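Local coordinates for protein chitooligosaccharide oxidase (Gibberella zeae, PDB 6Y0R) that oxidises the C1 hydroxyl of chitooligosaccharides to the lactone with bicovalently bound FAD, reducing molecular oxygen to hydrogen peroxide, at residues A[168-177]-A[377-386]. Sequence-based numbering, arbitrary orientation.
Sequences YGMVARKHGL and DITGGTYSAV. With FAD (flavin-adenine dinucleotide), chain B.
R173 with G380 and Y168 with I378 tie the FAD-binding domain of this PCMH-type flavoprotein to the end of strand 371-378, part of the seven-stranded antiparallel sheet, and to the loop after it. R173 grips G380 O side-on, NE at 2.9 Å and NH2 at 3.0 Å, with the oxygen in the guanidinium plane. The bend at chi3 (70°) turns the guanidinium onto this carbonyl. NH1 bonds to P262 O and I265 O, so its NE, NH2 and NH1 all bond to backbone oxygens. S384 CA lies over one guanidinium face. A385 N gives a nearly straight bond to R173 O, 2.8 Å. Within the loop after strand 371-378, S384 OG bonds T379 O at 2.6 Å.

V386 CG2 meets A172 CB at 3.8 Å and also touches L177 CD2. A385 CB lies against the backbone of G176, just after helix 172-175.

Y168 links the contact to the flavin. Its N donates a hydrogen bond to FAD O2, and its O accepts one from FAD N3. Its ring, anti to the backbone N (chi1 176°), reaches the strand end. The D377 side chain slides past the ring in the opposite direction, with ring and carboxylate planes 7° apart. Y168 OH makes a long 3.3 Å hydrogen bond to I378 O, approaching from above the carbonyl plane.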
loop_
_atom_site.group_PDB
_atom_site.type_symbol
_atom_site.label_atom_id
_atom_site.label_comp_id
_atom_site.label_asym_id
_atom_site.label_seq_id
_atom_site.Cartn_x
_atom_site.Cartn_y
_atom_site.Cartn_z
ATOM N N TYR A 168 -2.602 -1.669 4.426
ATOM C CA TYR A 168 -2.733 -2.897 5.235
ATOM C C TYR A 168 -1.620 -2.912 6.280
ATOM O O TYR A 168 -0.438 -2.834 5.920
ATOM C CB TYR A 168 -2.663 -4.133 4.347
ATOM C CG TYR A 168 -2.693 -5.410 5.131
ATOM C CD1 TYR A 168 -3.890 -6.008 5.510
ATOM C CD2 TYR A 168 -1.502 -6.037 5.461
ATOM C CE1 TYR A 168 -3.878 -7.190 6.264
ATOM C CE2 TYR A 168 -1.486 -7.205 6.210
ATOM C CZ TYR A 168 -2.678 -7.787 6.605
ATOM O OH TYR A 168 -2.555 -8.977 7.313
ATOM N N GLY A 169 -1.963 -3.069 7.559
ATOM C CA GLY A 169 -0.918 -3.207 8.590
ATOM C C GLY A 169 -1.345 -4.089 9.741
ATOM O O GLY A 169 -2.294 -4.878 9.590
ATOM N N MET A 170 -0.644 -3.924 10.850
ATOM C CA MET A 170 -0.689 -4.892 11.966
ATOM C C MET A 170 -1.972 -4.805 12.803
ATOM O O MET A 170 -2.066 -5.615 13.726
ATOM C CB MET A 170 0.534 -4.646 12.861
ATOM C CG MET A 170 1.818 -4.957 12.118
ATOM S SD MET A 170 1.861 -6.731 11.864
ATOM C CE MET A 170 2.993 -6.812 10.474
ATOM N N VAL A 171 -2.882 -3.862 12.562
ATOM C CA VAL A 171 -4.216 -3.926 13.206
ATOM C C VAL A 171 -5.322 -3.943 12.160
ATOM O O VAL A 171 -6.453 -3.541 12.507
ATOM C CB VAL A 171 -4.417 -2.811 14.245
ATOM C CG1 VAL A 171 -3.455 -3.021 15.415
ATOM C CG2 VAL A 171 -4.329 -1.414 13.672
ATOM N N ALA A 172 -5.036 -4.357 10.924
ATOM C CA ALA A 172 -6.037 -4.336 9.836
ATOM C C ALA A 172 -7.280 -5.155 10.222
ATOM O O ALA A 172 -8.394 -4.757 9.873
ATOM C CB ALA A 172 -5.404 -4.875 8.568
ATOM N N ARG A 173 -7.111 -6.319 10.814
ATOM C CA ARG A 173 -8.283 -7.201 11.005
ATOM C C ARG A 173 -9.171 -6.578 12.074
ATOM O O ARG A 173 -10.372 -6.859 12.045
ATOM C CB ARG A 173 -7.891 -8.626 11.338
ATOM C CG ARG A 173 -7.161 -9.295 10.181
ATOM C CD ARG A 173 -6.882 -10.761 10.385
ATOM N NE ARG A 173 -8.084 -11.596 10.337
ATOM C CZ ARG A 173 -8.737 -12.069 11.377
ATOM N NH1 ARG A 173 -8.365 -11.761 12.608
ATOM N NH2 ARG A 173 -9.777 -12.852 11.165
ATOM N N LYS A 174 -8.644 -5.719 12.943
ATOM C CA LYS A 174 -9.534 -5.051 13.941
ATOM C C LYS A 174 -10.123 -3.754 13.395
ATOM O O LYS A 174 -11.314 -3.465 13.669
ATOM C CB LYS A 174 -8.767 -4.781 15.224
ATOM C CG LYS A 174 -9.593 -4.156 16.332
ATOM C CD LYS A 174 -10.638 -5.115 16.891
ATOM C CE LYS A 174 -11.508 -4.424 17.922
ATOM N NZ LYS A 174 -12.346 -5.417 18.611
ATOM N N HIS A 175 -9.347 -2.958 12.672
ATOM C CA HIS A 175 -9.736 -1.563 12.345
ATOM C C HIS A 175 -9.870 -1.334 10.833
ATOM O O HIS A 175 -10.364 -0.286 10.449
ATOM C CB HIS A 175 -8.773 -0.562 12.973
ATOM C CG HIS A 175 -8.863 -0.518 14.462
ATOM N ND1 HIS A 175 -9.992 -0.046 15.119
ATOM C CD2 HIS A 175 -7.999 -0.926 15.414
ATOM C CE1 HIS A 175 -9.775 -0.148 16.443
ATOM N NE2 HIS A 175 -8.579 -0.711 16.649
ATOM N N GLY A 176 -9.504 -2.311 10.019
ATOM C CA GLY A 176 -9.663 -2.235 8.563
ATOM C C GLY A 176 -8.420 -1.749 7.864
ATOM O O GLY A 176 -7.381 -1.523 8.522
ATOM N N LEU A 177 -8.578 -1.467 6.578
ATOM C CA LEU A 177 -7.546 -0.779 5.795
ATOM C C LEU A 177 -7.540 0.678 6.195
ATOM O O LEU A 177 -8.515 1.170 6.809
ATOM C CB LEU A 177 -7.844 -0.893 4.294
ATOM C CG LEU A 177 -7.992 -2.311 3.763
ATOM C CD1 LEU A 177 -8.622 -2.314 2.364
ATOM C CD2 LEU A 177 -6.666 -3.028 3.786
ATOM N N ASP A 377 -0.371 -12.916 4.075
ATOM C CA ASP A 377 -1.091 -12.175 5.128
ATOM C C ASP A 377 -2.511 -12.734 5.210
ATOM O O ASP A 377 -3.135 -12.881 4.169
ATOM C CB ASP A 377 -1.133 -10.683 4.818
ATOM C CG ASP A 377 0.192 -10.009 4.467
ATOM O OD1 ASP A 377 1.228 -10.502 4.887
ATOM O OD2 ASP A 377 0.155 -8.992 3.703
ATOM N N ILE A 378 -3.046 -12.929 6.419
ATOM C CA ILE A 378 -4.499 -13.233 6.563
ATOM C C ILE A 378 -5.225 -11.893 6.586
ATOM O O ILE A 378 -5.021 -11.105 7.555
ATOM C CB ILE A 378 -4.775 -14.077 7.835
ATOM C CG1 ILE A 378 -3.984 -15.377 7.793
ATOM C CG2 ILE A 378 -6.272 -14.305 7.920
ATOM C CD1 ILE A 378 -3.633 -15.951 9.147
ATOM N N THR A 379 -5.910 -11.515 5.507
ATOM C CA THR A 379 -6.707 -10.269 5.473
ATOM C C THR A 379 -8.145 -10.541 5.925
ATOM O O THR A 379 -8.772 -9.593 6.365
ATOM C CB THR A 379 -6.749 -9.647 4.070
ATOM O OG1 THR A 379 -7.397 -10.528 3.154
ATOM C CG2 THR A 379 -5.362 -9.350 3.564
ATOM N N GLY A 380 -8.658 -11.750 5.723
ATOM C CA GLY A 380 -10.095 -12.039 5.935
ATOM C C GLY A 380 -10.381 -12.843 7.194
ATOM O O GLY A 380 -9.623 -12.782 8.198
ATOM N N GLY A 381 -11.485 -13.589 7.116
ATOM C CA GLY A 381 -11.999 -14.407 8.213
ATOM C C GLY A 381 -13.259 -13.766 8.776
ATOM O O GLY A 381 -13.520 -12.584 8.520
ATOM N N THR A 382 -13.998 -14.567 9.519
ATOM C CA THR A 382 -15.307 -14.174 10.073
ATOM C C THR A 382 -15.261 -12.780 10.701
ATOM O O THR A 382 -16.188 -11.973 10.416
ATOM C CB THR A 382 -15.722 -15.207 11.115
ATOM O OG1 THR A 382 -15.708 -16.494 10.504
ATOM C CG2 THR A 382 -17.104 -14.890 11.659
ATOM N N TYR A 383 -14.269 -12.499 11.548
ATOM C CA TYR A 383 -14.225 -11.268 12.371
ATOM C C TYR A 383 -13.389 -10.148 11.753
ATOM O O TYR A 383 -13.326 -9.081 12.352
ATOM C CB TYR A 383 -13.775 -11.597 13.794
ATOM C CG TYR A 383 -14.727 -12.541 14.467
ATOM C CD1 TYR A 383 -16.004 -12.140 14.805
ATOM C CD2 TYR A 383 -14.375 -13.838 14.704
ATOM C CE1 TYR A 383 -16.891 -13.029 15.384
ATOM C CE2 TYR A 383 -15.230 -14.738 15.320
ATOM C CZ TYR A 383 -16.516 -14.330 15.623
ATOM O OH TYR A 383 -17.406 -15.229 16.209
ATOM N N SER A 384 -12.830 -10.320 10.552
ATOM C CA SER A 384 -11.950 -9.284 9.963
ATOM C C SER A 384 -12.713 -8.035 9.509
ATOM O O SER A 384 -13.694 -8.110 8.747
ATOM C CB SER A 384 -11.194 -9.850 8.798
ATOM O OG SER A 384 -10.523 -8.784 8.164
ATOM N N ALA A 385 -12.226 -6.870 9.891
ATOM C CA ALA A 385 -12.730 -5.559 9.426
ATOM C C ALA A 385 -12.405 -5.341 7.956
ATOM O O ALA A 385 -13.160 -4.577 7.286
ATOM C CB ALA A 385 -12.134 -4.489 10.277
ATOM N N VAL A 386 -11.322 -5.951 7.455
ATOM C CA VAL A 386 -10.964 -5.764 6.011
ATOM C C VAL A 386 -12.051 -6.410 5.159
ATOM O O VAL A 386 -12.393 -5.857 4.092
ATOM C CB VAL A 386 -9.554 -6.301 5.709
ATOM C CG1 VAL A 386 -9.273 -6.247 4.202
ATOM C CG2 VAL A 386 -8.526 -5.498 6.477
HETATM P PA FAD B . 3.747 7.510 -4.232
HETATM O O1A FAD B . 4.716 6.856 -5.132
HETATM O O2A FAD B . 3.924 8.926 -3.856
HETATM O O5B FAD B . 2.268 7.356 -4.801
HETATM C C5B FAD B . 1.663 6.079 -5.012
HETATM C C4B FAD B . 0.503 6.226 -5.979
HETATM O O4B FAD B . -0.514 7.074 -5.386
HETATM C C3B FAD B . 0.796 6.889 -7.341
HETATM O O3B FAD B . -0.135 6.442 -8.336
HETATM C C2B FAD B . 0.550 8.361 -7.043
HETATM O O2B FAD B . 0.325 9.173 -8.198
HETATM C C1B FAD B . -0.652 8.271 -6.143
HETATM N N9A FAD B . -0.805 9.382 -5.218
HETATM C C8A FAD B . 0.019 9.674 -4.162
HETATM N N7A FAD B . -0.373 10.754 -3.497
HETATM C C5A FAD B . -1.509 11.185 -4.171
HETATM C C6A FAD B . -2.375 12.276 -3.966
HETATM N N6A FAD B . -2.212 13.118 -2.942
HETATM N N1A FAD B . -3.408 12.458 -4.835
HETATM C C2A FAD B . -3.512 11.589 -5.860
HETATM N N3A FAD B . -2.772 10.511 -6.138
HETATM C C4A FAD B . -1.770 10.360 -5.252
HETATM N N1 FAD B . 1.752 -1.143 1.864
HETATM C C2 FAD B . 0.897 -1.651 2.764
HETATM O O2 FAD B . -0.358 -1.730 2.503
HETATM N N3 FAD B . 1.363 -2.053 3.984
HETATM C C4 FAD B . 2.694 -1.978 4.359
HETATM O O4 FAD B . 3.053 -2.347 5.490
HETATM C C4X FAD B . 3.616 -1.436 3.431
HETATM N N5 FAD B . 4.897 -1.295 3.781
HETATM C C5X FAD B . 5.733 -0.640 2.904
HETATM C C6 FAD B . 7.083 -0.407 3.279
HETATM C C7 FAD B . 7.961 0.228 2.417
HETATM C C7M FAD B . 9.409 0.447 2.811
HETATM C C8 FAD B . 7.479 0.721 1.135
HETATM C C8M FAD B . 8.340 1.531 0.186
HETATM C C9 FAD B . 6.148 0.441 0.765
HETATM C C9A FAD B . 5.272 -0.235 1.626
HETATM N N10 FAD B . 3.935 -0.465 1.258
HETATM C C10 FAD B . 3.043 -1.045 2.167
HETATM C "C1'" FAD B . 3.421 -0.089 -0.063
HETATM C "C2'" FAD B . 2.790 1.304 -0.038
HETATM O "O2'" FAD B . 1.500 1.265 0.574
HETATM C "C3'" FAD B . 2.678 1.786 -1.462
HETATM O "O3'" FAD B . 4.029 1.824 -1.977
HETATM C "C4'" FAD B . 2.008 3.160 -1.504
HETATM O "O4'" FAD B . 1.330 3.379 -2.754
HETATM C "C5'" FAD B . 3.045 4.224 -1.283
HETATM O "O5'" FAD B . 2.433 5.517 -1.118
HETATM P P FAD B . 3.350 6.789 -1.345
HETATM O O1P FAD B . 2.530 8.003 -1.111
HETATM O O2P FAD B . 4.640 6.680 -0.618
HETATM O O3P FAD B . 3.747 6.596 -2.904
HETATM O O HOH W 1 -12.131 -14.474 12.052
#